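Side-chain contacts in myosin-2 (PDB 6IXO), which hauls organelles and other cargo along actin cables in budding yeast, binding cargo receptors through the globular tail domain to which this chain belongs: residues I303-L306 and R307-Y311; S332-P335 and Q336-R340; Y311-P315 and A316-K320; I44-S47 and K48-V52; Y395-A398 and W399-L402. All coordinates share one frame; numbering follows the deposited sequence.

Interaction 1 (I303-L306 and R307-Y311)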
loop_
_atom_site.group_PDB
_atom_site.type_symbol
_atom_site.label_atom_id
_atom_site.label_comp_id
_atom_site.label_asym_id
_atom_site.label_seq_id
_atom_site.Cartn_x
_atom_site.Cartn_y
_atom_site.Cartn_z
ATOM N N ILE A 303 -5.364 2.088 -39.856
ATOM C CA ILE A 303 -4.702 3.015 -38.953
ATOM C C ILE A 303 -5.746 3.906 -38.279
ATOM O O ILE A 303 -5.637 4.171 -37.091
ATOM C CB ILE A 303 -3.625 3.840 -39.696
ATOM C CG1 ILE A 303 -2.504 2.907 -40.188
ATOM C CG2 ILE A 303 -3.041 4.900 -38.797
ATOM C CD1 ILE A 303 -1.864 2.043 -39.061
ATOM N N ASP A 304 -6.776 4.335 -39.004
ATOM C CA ASP A 304 -7.816 5.138 -38.367
ATOM C C ASP A 304 -8.545 4.328 -37.297
ATOM O O ASP A 304 -8.889 4.858 -36.238
ATOM C CB ASP A 304 -8.819 5.685 -39.389
ATOM C CG ASP A 304 -8.203 6.721 -40.322
ATOM O OD1 ASP A 304 -7.224 7.380 -39.912
ATOM O OD2 ASP A 304 -8.697 6.874 -41.464
ATOM N N ILE A 305 -8.763 3.042 -37.555
ATOM C CA ILE A 305 -9.415 2.181 -36.568
ATOM C C ILE A 305 -8.509 1.958 -35.338
ATOM O O ILE A 305 -8.965 2.009 -34.189
ATOM C CB ILE A 305 -9.807 0.824 -37.191
ATOM C CG1 ILE A 305 -10.880 1.022 -38.263
ATOM C CG2 ILE A 305 -10.319 -0.144 -36.133
ATOM C CD1 ILE A 305 -11.008 -0.161 -39.218
ATOM N N LEU A 306 -7.230 1.711 -35.603
ATOM C CA LEU A 306 -6.233 1.507 -34.561
ATOM C C LEU A 306 -6.181 2.718 -33.619
ATOM O O LEU A 306 -6.043 2.579 -32.403
ATOM C CB LEU A 306 -4.866 1.251 -35.196
ATOM C CG LEU A 306 -3.653 1.200 -34.271
ATOM C CD1 LEU A 306 -3.744 -0.038 -33.395
ATOM C CD2 LEU A 306 -2.373 1.179 -35.087
ATOM N N ARG A 307 -6.321 3.913 -34.181
ATOM C CA ARG A 307 -6.308 5.115 -33.349
ATOM C C ARG A 307 -7.464 5.156 -32.360
ATOM O O ARG A 307 -7.282 5.585 -31.219
ATOM C CB ARG A 307 -6.338 6.357 -34.215
ATOM C CG ARG A 307 -5.089 6.536 -35.030
ATOM C CD ARG A 307 -5.263 7.708 -35.986
ATOM N NE ARG A 307 -5.452 8.962 -35.260
ATOM C CZ ARG A 307 -5.855 10.095 -35.833
ATOM N NH1 ARG A 307 -6.121 10.123 -37.132
ATOM N NH2 ARG A 307 -6.000 11.195 -35.105
ATOM N N GLY A 308 -8.649 4.720 -32.792
ATOM C CA GLY A 308 -9.793 4.629 -31.893
ATOM C C GLY A 308 -9.645 3.530 -30.858
ATOM O O GLY A 308 -10.090 3.680 -29.712
ATOM N N ILE A 309 -9.027 2.413 -31.236
ATOM C CA ILE A 309 -8.757 1.356 -30.266
ATOM C C ILE A 309 -7.742 1.831 -29.229
ATOM O O ILE A 309 -7.899 1.589 -28.028
ATOM C CB ILE A 309 -8.226 0.086 -30.938
ATOM C CG1 ILE A 309 -9.305 -0.513 -31.858
ATOM C CG2 ILE A 309 -7.758 -0.902 -29.888
ATOM C CD1 ILE A 309 -8.798 -1.615 -32.792
ATOM N N CYS A 310 -6.721 2.538 -29.696
ATOM C CA CYS A 310 -5.619 2.974 -28.838
ATOM C C CYS A 310 -5.825 4.388 -28.311
ATOM O O CYS A 310 -4.938 5.230 -28.433
ATOM C CB CYS A 310 -4.310 2.873 -29.620
ATOM S SG CYS A 310 -3.976 1.151 -30.068
ATOM N N TYR A 311 -6.995 4.645 -27.727
ATOM C CA TYR A 311 -7.359 6.008 -27.313
ATOM C C TYR A 311 -6.483 6.542 -26.180
ATOM O O TYR A 311 -6.577 7.712 -25.824
ATOM C CB TYR A 311 -8.848 6.086 -26.892
ATOM C CG TYR A 311 -9.224 5.172 -25.737
ATOM C CD1 TYR A 311 -9.077 5.578 -24.418
ATOM C CD2 TYR A 311 -9.729 3.901 -25.975
ATOM C CE1 TYR A 311 -9.410 4.735 -23.361
ATOM C CE2 TYR A 311 -10.063 3.054 -24.930
ATOM C CZ TYR A 311 -9.906 3.476 -23.625
ATOM O OH TYR A 311 -10.242 2.626 -22.602
#

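Interaction 2 (S332-P335 and Q336-R340)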
loop_
_atom_site.group_PDB
_atom_site.type_symbol
_atom_site.label_atom_id
_atom_site.label_comp_id
_atom_site.label_asym_id
_atom_site.label_seq_id
_atom_site.Cartn_x
_atom_site.Cartn_y
_atom_site.Cartn_z
ATOM N N SER A 332 3.425 -9.813 -44.302
ATOM C CA SER A 332 3.582 -8.669 -45.218
ATOM C C SER A 332 4.208 -7.485 -44.494
ATOM O O SER A 332 3.831 -7.182 -43.365
ATOM C CB SER A 332 2.242 -8.249 -45.806
ATOM O OG SER A 332 1.655 -9.336 -46.500
ATOM N N PRO A 333 5.162 -6.785 -45.138
ATOM C CA PRO A 333 5.734 -5.588 -44.486
ATOM C C PRO A 333 4.674 -4.508 -44.297
ATOM O O PRO A 333 3.720 -4.461 -45.073
ATOM C CB PRO A 333 6.802 -5.101 -45.501
ATOM C CG PRO A 333 6.928 -6.134 -46.474
ATOM C CD PRO A 333 5.641 -6.931 -46.520
ATOM N N ILE A 334 4.824 -3.648 -43.301
ATOM C CA ILE A 334 3.961 -2.471 -43.194
ATOM C C ILE A 334 4.270 -1.509 -44.348
ATOM O O ILE A 334 5.395 -1.044 -44.446
ATOM C CB ILE A 334 4.157 -1.757 -41.862
ATOM C CG1 ILE A 334 3.734 -2.697 -40.728
ATOM C CG2 ILE A 334 3.293 -0.501 -41.798
ATOM C CD1 ILE A 334 4.016 -2.172 -39.348
ATOM N N PRO A 335 3.277 -1.202 -45.204
ATOM C CA PRO A 335 3.564 -0.401 -46.404
ATOM C C PRO A 335 4.064 1.002 -46.087
ATOM O O PRO A 335 3.716 1.560 -45.044
ATOM C CB PRO A 335 2.209 -0.330 -47.129
ATOM C CG PRO A 335 1.421 -1.464 -46.587
ATOM C CD PRO A 335 1.862 -1.610 -45.151
ATOM N N GLN A 336 4.848 1.570 -47.008
ATOM C CA GLN A 336 5.434 2.888 -46.809
ATOM C C GLN A 336 4.336 3.918 -46.675
ATOM O O GLN A 336 4.414 4.814 -45.828
ATOM C CB GLN A 336 6.373 3.244 -47.965
ATOM C CG GLN A 336 7.553 2.304 -48.038
ATOM C CD GLN A 336 8.298 2.263 -46.716
ATOM O OE1 GLN A 336 8.798 3.282 -46.261
ATOM N NE2 GLN A 336 8.349 1.093 -46.080
ATOM N N GLU A 337 3.316 3.761 -47.517
ATOM C CA GLU A 337 2.099 4.562 -47.485
ATOM C C GLU A 337 1.551 4.695 -46.044
ATOM O O GLU A 337 1.125 5.769 -45.613
ATOM C CB GLU A 337 1.044 3.933 -48.402
ATOM C CG GLU A 337 1.578 3.474 -49.791
ATOM C CD GLU A 337 2.029 1.999 -49.850
ATOM O OE1 GLU A 337 3.238 1.735 -50.064
ATOM O OE2 GLU A 337 1.164 1.103 -49.715
ATOM N N ILE A 338 1.579 3.606 -45.292
ATOM C CA ILE A 338 1.018 3.645 -43.948
ATOM C C ILE A 338 2.004 4.337 -42.991
ATOM O O ILE A 338 1.587 5.130 -42.143
ATOM C CB ILE A 338 0.628 2.224 -43.468
ATOM C CG1 ILE A 338 -0.861 1.943 -43.745
ATOM C CG2 ILE A 338 0.855 2.065 -41.953
ATOM C CD1 ILE A 338 -1.392 2.280 -45.129
ATOM N N LEU A 339 3.304 4.090 -43.158
ATOM C CA LEU A 339 4.296 4.747 -42.305
ATOM C C LEU A 339 4.266 6.264 -42.501
ATOM O O LEU A 339 4.394 7.024 -41.543
ATOM C CB LEU A 339 5.709 4.207 -42.574
ATOM C CG LEU A 339 6.034 2.763 -42.145
ATOM C CD1 LEU A 339 7.451 2.367 -42.545
ATOM C CD2 LEU A 339 5.845 2.560 -40.629
ATOM N N ARG A 340 4.072 6.725 -43.731
ATOM C CA ARG A 340 4.058 8.167 -43.943
ATOM C C ARG A 340 2.727 8.743 -43.477
ATOM O O ARG A 340 2.670 9.880 -43.024
ATOM C CB ARG A 340 4.352 8.528 -45.417
ATOM C CG ARG A 340 3.211 8.404 -46.413
ATOM C CD ARG A 340 3.692 8.839 -47.835
ATOM N NE ARG A 340 5.078 8.425 -48.054
ATOM C CZ ARG A 340 5.459 7.418 -48.838
ATOM N NH1 ARG A 340 4.562 6.726 -49.533
ATOM N NH2 ARG A 340 6.748 7.114 -48.939
HETATM O O HOH W 1 7.124 -1.071 -46.565
#

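Interaction 3 (Y311-P315 and A316-K320)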
loop_
_atom_site.group_PDB
_atom_site.type_symbol
_atom_site.label_atom_id
_atom_site.label_comp_id
_atom_site.label_asym_id
_atom_site.label_seq_id
_atom_site.Cartn_x
_atom_site.Cartn_y
_atom_site.Cartn_z
ATOM N N TYR A 311 -6.995 4.645 -27.727
ATOM C CA TYR A 311 -7.359 6.008 -27.313
ATOM C C TYR A 311 -6.483 6.542 -26.180
ATOM O O TYR A 311 -6.577 7.712 -25.824
ATOM C CB TYR A 311 -8.848 6.086 -26.892
ATOM C CG TYR A 311 -9.224 5.172 -25.737
ATOM C CD1 TYR A 311 -9.077 5.578 -24.418
ATOM C CD2 TYR A 311 -9.729 3.901 -25.975
ATOM C CE1 TYR A 311 -9.410 4.735 -23.361
ATOM C CE2 TYR A 311 -10.063 3.054 -24.930
ATOM C CZ TYR A 311 -9.906 3.476 -23.625
ATOM O OH TYR A 311 -10.242 2.626 -22.602
ATOM N N SER A 312 -5.640 5.699 -25.593
ATOM C CA SER A 312 -4.757 6.193 -24.539
ATOM C C SER A 312 -3.336 6.438 -25.034
ATOM O O SER A 312 -2.443 6.805 -24.261
ATOM C CB SER A 312 -4.738 5.216 -23.367
ATOM O OG SER A 312 -6.035 5.109 -22.803
ATOM N N LEU A 313 -3.111 6.190 -26.317
ATOM C CA LEU A 313 -1.779 6.356 -26.867
ATOM C C LEU A 313 -1.773 7.591 -27.747
ATOM O O LEU A 313 -2.741 7.846 -28.450
ATOM C CB LEU A 313 -1.357 5.123 -27.655
ATOM C CG LEU A 313 -1.335 3.802 -26.873
ATOM C CD1 LEU A 313 -0.796 2.683 -27.807
ATOM C CD2 LEU A 313 -0.443 3.932 -25.649
ATOM N N THR A 314 -0.695 8.367 -27.692
ATOM C CA THR A 314 -0.574 9.559 -28.529
ATOM C C THR A 314 -0.120 9.178 -29.926
ATOM O O THR A 314 0.426 8.097 -30.123
ATOM C CB THR A 314 0.440 10.525 -27.962
ATOM O OG1 THR A 314 1.709 9.865 -28.000
ATOM C CG2 THR A 314 0.070 10.925 -26.457
ATOM N N PRO A 315 -0.311 10.071 -30.899
ATOM C CA PRO A 315 0.203 9.691 -32.216
ATOM C C PRO A 315 1.721 9.398 -32.223
ATOM O O PRO A 315 2.154 8.481 -32.939
ATOM C CB PRO A 315 -0.133 10.908 -33.078
ATOM C CG PRO A 315 -1.342 11.478 -32.463
ATOM C CD PRO A 315 -1.086 11.323 -30.954
ATOM N N ALA A 316 2.510 10.137 -31.437
ATOM C CA ALA A 316 3.957 9.897 -31.417
ATOM C C ALA A 316 4.256 8.506 -30.855
ATOM O O ALA A 316 5.209 7.852 -31.272
ATOM C CB ALA A 316 4.685 10.981 -30.596
ATOM N N GLN A 317 3.465 8.067 -29.872
ATOM C CA GLN A 317 3.614 6.712 -29.339
ATOM C C GLN A 317 3.210 5.653 -30.364
ATOM O O GLN A 317 3.891 4.636 -30.493
ATOM C CB GLN A 317 2.788 6.518 -28.061
ATOM C CG GLN A 317 3.349 7.364 -26.890
ATOM C CD GLN A 317 2.381 7.461 -25.703
ATOM O OE1 GLN A 317 1.168 7.364 -25.872
ATOM N NE2 GLN A 317 2.928 7.691 -24.506
ATOM N N LEU A 318 2.088 5.868 -31.038
ATOM C CA LEU A 318 1.680 4.978 -32.135
ATOM C C LEU A 318 2.815 4.854 -33.138
ATOM O O LEU A 318 3.119 3.763 -33.636
ATOM C CB LEU A 318 0.429 5.504 -32.845
ATOM C CG LEU A 318 -0.836 5.496 -31.993
ATOM C CD1 LEU A 318 -2.023 6.041 -32.769
ATOM C CD2 LEU A 318 -1.121 4.100 -31.497
ATOM N N GLN A 319 3.445 5.987 -33.445
ATOM C CA GLN A 319 4.469 5.964 -34.488
ATOM C C GLN A 319 5.697 5.161 -34.072
ATOM O O GLN A 319 6.230 4.416 -34.879
ATOM C CB GLN A 319 4.892 7.383 -34.866
ATOM C CG GLN A 319 5.973 7.402 -35.935
ATOM C CD GLN A 319 6.393 8.807 -36.255
ATOM O OE1 GLN A 319 6.356 9.670 -35.391
ATOM N NE2 GLN A 319 6.775 9.056 -37.502
ATOM N N LYS A 320 6.168 5.345 -32.831
ATOM C CA LYS A 320 7.306 4.567 -32.331
ATOM C C LYS A 320 7.018 3.081 -32.372
ATOM O O LYS A 320 7.861 2.278 -32.752
ATOM C CB LYS A 320 7.656 4.939 -30.877
ATOM C CG LYS A 320 8.307 6.278 -30.694
ATOM C CD LYS A 320 9.701 6.318 -31.283
ATOM C CE LYS A 320 10.264 7.737 -31.227
ATOM N NZ LYS A 320 11.676 7.778 -31.647
HETATM O O HOH W 2 -0.379 8.124 -23.699
#

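Interaction 4 (I44-S47 and K48-V52)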
loop_
_atom_site.group_PDB
_atom_site.type_symbol
_atom_site.label_atom_id
_atom_site.label_comp_id
_atom_site.label_asym_id
_atom_site.label_seq_id
_atom_site.Cartn_x
_atom_site.Cartn_y
_atom_site.Cartn_z
ATOM N N ILE A 44 -8.162 -18.621 6.820
ATOM C CA ILE A 44 -7.720 -18.020 8.068
ATOM C C ILE A 44 -8.746 -17.065 8.672
ATOM O O ILE A 44 -9.281 -16.189 7.995
ATOM C CB ILE A 44 -6.388 -17.290 7.860
ATOM C CG1 ILE A 44 -5.302 -18.336 7.597
ATOM C CG2 ILE A 44 -6.066 -16.403 9.055
ATOM C CD1 ILE A 44 -3.946 -17.784 7.553
ATOM N N GLN A 45 -9.018 -17.251 9.958
ATOM C CA GLN A 45 -10.001 -16.431 10.649
ATOM C C GLN A 45 -9.383 -15.766 11.875
ATOM O O GLN A 45 -9.333 -16.338 12.958
ATOM C CB GLN A 45 -11.219 -17.278 11.029
ATOM C CG GLN A 45 -11.996 -17.772 9.805
ATOM C CD GLN A 45 -13.080 -18.785 10.144
ATOM O OE1 GLN A 45 -13.285 -19.130 11.310
ATOM N NE2 GLN A 45 -13.778 -19.269 9.119
ATOM N N LEU A 46 -8.894 -14.551 11.678
ATOM C CA LEU A 46 -8.284 -13.777 12.755
ATOM C C LEU A 46 -9.285 -12.887 13.426
ATOM O O LEU A 46 -10.056 -12.203 12.751
ATOM C CB LEU A 46 -7.143 -12.903 12.220
ATOM C CG LEU A 46 -6.026 -13.664 11.543
ATOM C CD1 LEU A 46 -4.985 -12.682 11.008
ATOM C CD2 LEU A 46 -5.420 -14.624 12.539
ATOM N N SER A 47 -9.266 -12.870 14.752
ATOM C CA SER A 47 -9.968 -11.826 15.475
ATOM C C SER A 47 -9.179 -10.524 15.343
ATOM O O SER A 47 -7.982 -10.536 15.030
ATOM C CB SER A 47 -10.137 -12.195 16.943
ATOM O OG SER A 47 -8.871 -12.138 17.569
ATOM N N LYS A 48 -9.832 -9.396 15.599
ATOM C CA LYS A 48 -9.149 -8.118 15.477
ATOM C C LYS A 48 -8.048 -8.015 16.523
ATOM O O LYS A 48 -7.024 -7.402 16.266
ATOM C CB LYS A 48 -10.138 -6.955 15.588
ATOM C CG LYS A 48 -11.000 -6.831 14.338
ATOM C CD LYS A 48 -12.093 -5.780 14.436
ATOM C CE LYS A 48 -12.906 -5.755 13.140
ATOM N NZ LYS A 48 -13.992 -4.737 13.150
ATOM N N ARG A 49 -8.241 -8.637 17.689
ATOM C CA ARG A 49 -7.226 -8.492 18.726
ATOM C C ARG A 49 -5.877 -9.148 18.348
ATOM O O ARG A 49 -4.842 -8.714 18.832
ATOM C CB ARG A 49 -7.737 -9.037 20.073
ATOM C CG ARG A 49 -7.624 -10.532 20.248
ATOM C CD ARG A 49 -8.310 -10.944 21.557
ATOM N NE ARG A 49 -7.966 -12.298 21.973
ATOM C CZ ARG A 49 -8.174 -12.774 23.200
ATOM N NH1 ARG A 49 -8.715 -12.002 24.141
ATOM N NH2 ARG A 49 -7.830 -14.021 23.492
ATOM N N ASP A 50 -5.889 -10.165 17.484
ATOM C CA ASP A 50 -4.654 -10.816 17.019
ATOM C C ASP A 50 -3.860 -9.925 16.060
ATOM O O ASP A 50 -2.651 -10.087 15.889
ATOM C CB ASP A 50 -4.970 -12.143 16.313
ATOM C CG ASP A 50 -5.619 -13.171 17.235
ATOM O OD1 ASP A 50 -5.352 -13.137 18.459
ATOM O OD2 ASP A 50 -6.391 -14.016 16.719
ATOM N N VAL A 51 -4.555 -8.988 15.430
ATOM C CA VAL A 51 -3.954 -8.109 14.459
ATOM C C VAL A 51 -3.455 -6.829 15.128
ATOM O O VAL A 51 -2.344 -6.387 14.888
ATOM C CB VAL A 51 -4.945 -7.747 13.333
ATOM C CG1 VAL A 51 -4.301 -6.763 12.365
ATOM C CG2 VAL A 51 -5.388 -9.023 12.597
ATOM N N VAL A 52 -4.277 -6.232 15.984
ATOM C CA VAL A 52 -3.864 -4.950 16.527
ATOM C C VAL A 52 -3.428 -5.073 17.995
ATOM O O VAL A 52 -3.657 -4.159 18.772
ATOM C CB VAL A 52 -4.997 -3.891 16.351
ATOM C CG1 VAL A 52 -5.199 -3.590 14.795
ATOM C CG2 VAL A 52 -6.300 -4.337 17.008
#

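Interaction 5 (Y395-A398 and W399-L402)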
loop_
_atom_site.group_PDB
_atom_site.type_symbol
_atom_site.label_atom_id
_atom_site.label_comp_id
_atom_site.label_asym_id
_atom_site.label_seq_id
_atom_site.Cartn_x
_atom_site.Cartn_y
_atom_site.Cartn_z
ATOM N N TYR A 395 -5.883 -7.144 27.039
ATOM C CA TYR A 395 -5.275 -8.384 26.550
ATOM C C TYR A 395 -3.852 -8.212 26.047
ATOM O O TYR A 395 -3.554 -7.254 25.351
ATOM C CB TYR A 395 -6.117 -8.976 25.426
ATOM C CG TYR A 395 -5.413 -10.033 24.591
ATOM C CD1 TYR A 395 -5.076 -11.277 25.128
ATOM C CD2 TYR A 395 -5.131 -9.810 23.255
ATOM C CE1 TYR A 395 -4.449 -12.263 24.349
ATOM C CE2 TYR A 395 -4.514 -10.783 22.475
ATOM C CZ TYR A 395 -4.171 -12.006 23.026
ATOM O OH TYR A 395 -3.548 -12.960 22.237
ATOM N N ILE A 396 -2.985 -9.162 26.388
ATOM C CA ILE A 396 -1.607 -9.170 25.901
ATOM C C ILE A 396 -1.177 -10.610 25.626
ATOM O O ILE A 396 -1.250 -11.442 26.513
ATOM C CB ILE A 396 -0.640 -8.472 26.912
ATOM C CG1 ILE A 396 0.790 -8.953 26.726
ATOM C CG2 ILE A 396 -1.024 -8.731 28.375
ATOM C CD1 ILE A 396 1.731 -8.265 27.696
ATOM N N PRO A 397 -0.749 -10.913 24.382
ATOM C CA PRO A 397 -0.460 -12.289 23.937
ATOM C C PRO A 397 0.550 -13.072 24.780
ATOM O O PRO A 397 1.177 -12.511 25.667
ATOM C CB PRO A 397 0.095 -12.090 22.524
ATOM C CG PRO A 397 -0.534 -10.825 22.058
ATOM C CD PRO A 397 -0.613 -9.946 23.273
ATOM N N ALA A 398 0.718 -14.351 24.444
ATOM C CA ALA A 398 1.378 -15.335 25.305
ATOM C C ALA A 398 2.847 -15.510 24.998
ATOM O O ALA A 398 3.658 -15.745 25.890
ATOM C CB ALA A 398 0.681 -16.680 25.187
ATOM N N TRP A 399 3.204 -15.408 23.732
ATOM C CA TRP A 399 4.600 -15.503 23.393
ATOM C C TRP A 399 5.351 -14.247 23.867
ATOM O O TRP A 399 6.587 -14.245 23.897
ATOM C CB TRP A 399 4.767 -15.744 21.891
ATOM C CG TRP A 399 4.184 -14.653 21.080
ATOM C CD1 TRP A 399 2.899 -14.556 20.623
ATOM C CD2 TRP A 399 4.855 -13.474 20.654
ATOM N NE1 TRP A 399 2.732 -13.385 19.921
ATOM C CE2 TRP A 399 3.919 -12.700 19.927
ATOM C CE3 TRP A 399 6.157 -12.991 20.814
ATOM C CZ2 TRP A 399 4.244 -11.471 19.367
ATOM C CZ3 TRP A 399 6.479 -11.765 20.248
ATOM C CH2 TRP A 399 5.523 -11.020 19.539
ATOM N N LEU A 400 4.630 -13.185 24.277
ATOM C CA LEU A 400 5.345 -11.973 24.654
ATOM C C LEU A 400 6.044 -12.136 25.991
ATOM O O LEU A 400 5.558 -12.825 26.882
ATOM C CB LEU A 400 4.416 -10.751 24.698
ATOM C CG LEU A 400 3.993 -10.189 23.338
ATOM C CD1 LEU A 400 2.925 -9.104 23.493
ATOM C CD2 LEU A 400 5.211 -9.638 22.562
ATOM N N SER A 401 7.197 -11.495 26.123
ATOM C CA SER A 401 7.831 -11.400 27.421
ATOM C C SER A 401 8.090 -9.951 27.800
ATOM O O SER A 401 9.184 -9.439 27.589
ATOM C CB SER A 401 9.136 -12.200 27.452
ATOM O OG SER A 401 9.695 -12.096 28.764
ATOM N N LEU A 402 7.074 -9.314 28.385
ATOM C CA LEU A 402 7.116 -7.912 28.785
ATOM C C LEU A 402 6.626 -7.759 30.228
ATOM O O LEU A 402 5.460 -7.473 30.451
ATOM C CB LEU A 402 6.229 -7.063 27.881
ATOM C CG LEU A 402 6.431 -7.240 26.363
ATOM C CD1 LEU A 402 5.297 -6.591 25.639
ATOM C CD2 LEU A 402 7.765 -6.651 25.939
#

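Interaction 1 (I303-L306 and R307-Y311)
Leu306 and Cys310 make the tight part of this contact: Leu306 CD1 lies 3.5 Å from Cys310 SG, on a buried side of the helix. The leucine CG stands opposite its own backbone N (chi1 172°), and CD1 extends from there to the sulfur. SG also sits 3.4 Å from Leu306 O, the same oxygen that accepts the Cys310 N-H at 2.8 Å. Helices 284-294 and 315-323 close over this side, with Leu318 on Cys310 and Ile322 on Leu306. The pairing is the i to i+4 spacing of the last turn of helix 300-309, where Cys310 is the first residue to leave helical backbone angles. Towards solvent the side chains are more loosely matched. Ile305 CG2 and Ile309 CD1 meet at 4.0 Å, their branches crossing at a slant. Asp304 and Arg307 run alongside each other, but their flat groups are turned 61° apart, and Asp304 OD1 to Arg307 NH1, at 4.1 Å, is longer than a salt bridge. Asp304 OD1 instead hydrogen-bonds Tyr341 OH of helix 336-350. The aliphatic part of Arg307 stays closer in, CG lying 3.2 Å from Ile303 O.

Interaction 2 (S332-P335 and Q336-R340)
Ile334 and Ile338 meet methyl to methyl at the apolar centre, CG2 to CG2 at 3.5 Å, with the two side chains crossing at about a right angle. The same Ile334 CG2 reaches Leu339 CD2 at 4.2 Å. With Pro335 as N-cap of helix 336-350, this second contact joins the residue before the cap to the fourth residue after it, which is the hydrophobic staple of a helix N terminus. With Ile334 CG1 beside the backbone N (chi1 -63°), the CG2 methyl is left anti to that N, and it serves both partners. Ile322 of helix 315-323 lies against Ile334 and Leu339, while Ile300 and Ile303 of helix 300-309 touch Ile338, so the staple residues rest on one helix and Ile338 on the other. One step outward, Pro335 O takes two backbone donors. Leu339 N comes in the carbonyl plane with a fairly straight N-H (158°), whereas Ile338 N stands well above that plane and bends to 133°. At the exposed edge the Glu337 chain turns at chi2 and comes back across the proline, bringing OE2 to 3.1 Å from Pro335 CB. Gln336 also bends at chi2, and its amide is linked to the loop through water: Gln336 NE2 donates to the water at a short 2.5 Å, and the water donates in turn to Ile334 O at 2.7 Å.

Interaction 3 (Y311-P315 and A316-K320)
Gln317 fills, with a neutral amide, the place that glutamate commonly takes in a capping box: its OE1 accepts the Thr314 N-H at 2.8 Å and 167°. The return bond runs from Gln317 N to Thr314 OG1 at 3.1 Å, with Thr314 as N-cap of helix 315-323. Thr314 chi1 of 64° places OG1 between its own N and carbonyl carbon, facing the helix opening. Gln317 extends beyond CG along the loop, and its CG passes 3.2 Å from Thr314 OG1. Beside the box, Leu313 CD1 meets Leu318 CD2 at 4.0 Å, a hydrophobic staple between the residues flanking the capped turn; Phe242 of helix 223-247 touches Leu313 and Gln317. A leucine in place of Gln317 would probably leave Thr314 N without its acceptor and the water that joins Gln317 OE1 to Ser312 O without one of its mates. Gln317 OE1 takes two donors, the Thr314 N-H and that water, which lies 2.8 Å from it. NE2 meanwhile donates to Ile368 O, which fixes the flip of the amide: a group able both to accept and to donate lets one buried side chain cap the helix and also bond the backbone at Ile368, far along the chain.

Interaction 4 (I44-S47 and K48-V52)
Ser47 turns OG between its own N and carbonyl carbon (chi1 70°), and Asp50 swings CG to the side of its backbone N (chi1 -63°), bringing hydroxyl and carboxylate together. Ser47 OG gives a weak hydrogen bond to Asp50 OD2 at 3.2 Å. The pair links the residue before the weakly bonded single turn of helix 48-51 to the third residue in it. The backbone bond from Asp50 N to Ser47 O is bent, the donor standing well above the carbonyl plane. Lys48 O does more, accepting from both Val51 N and Val52 N. On the apolar side Leu46 CD1 touches Val51 CG2 at 4.0 Å, the two side chains crossing at about a right angle; Val51 in turn packs on Ala106 of helix 97-124, and Leu46 on Phe219. With an alanine at Asp50, Ser47 OG would probably lose its acceptor here and be able to turn about chi1. Arg49 runs outward in an extended chain to a cation-pi contact with Tyr395, which ties this turn to the loop that precedes helix 403-415. Where that chain starts, Arg49 CG rests 3.4 Å from Ser47 OG, so the hydroxyl has a methylene near it as well as the carboxylate.

Interaction 5 (Y395-A398 and W399-L402)
Leu400 CD1 is the bump of this contact, and the hollow it enters is made by Pro397 and Ile396. The two segments form an irregular turn in the loop leading to helix 403-415, with Leu402 at the N-cap; no hydrogen bond joins them, and the side chains meet through apolar contacts. Leu400 CD1 touches Pro397 CD at 3.6 Å and the ring's CG a little farther off, the leucine lying alongside the proline and pointing the same way. Ile396 supplies the other wall, its CG1 at 3.9 Å from Leu400 CD1 and its chain slanting across the leucine. Ile396 puts CG1 opposite its backbone N (chi1 157°), which sends the longer branch into the bend; the end of that branch, CD1, reaches Leu402 CD1 at 4.4 Å, a looser touch. Next along the chain, the indole of Trp399 lies back towards the proline, with NE1 3.9 Å from Pro397 CB, the methylene meeting the ring obliquely. The two methyls of Leu400 thus face different neighbours, CD1 the proline and isoleucine, CD2 the indole. Tyr53 of helix 53-67 touches both Pro397 and Trp399, Ile57 of that helix touches Ile396 and Pro397, and Leu31 of helix 20-32 meets Leu400 and Leu402, so the turn is seated on two N-terminal helices. Leu400 CD2 lies 3.3 Å above the plane of the Trp399 ring, displaced toward its rim.

From the N terminus the order is interaction 4, 1, 3, 2 and 5. Each closes only its own turn, so none nests within or crosses another; interactions 1 and 3 share Tyr311, where helix 300-309 hands over to helix 315-323. Those two also touch through Leu318 and Arg307, and interaction 1 touches interaction 2 as well, so the three join helices 300-309, 315-323 and 336-350, successive in the chain, at one end of the domain. Interactions 4 and 5, far apart in sequence, meet on the opposite side of the chain's centre, where Arg49 CD lies 3.8 Å from Tyr395 CD2. The centres of interactions 2 and 5 stand about 72 Å apart.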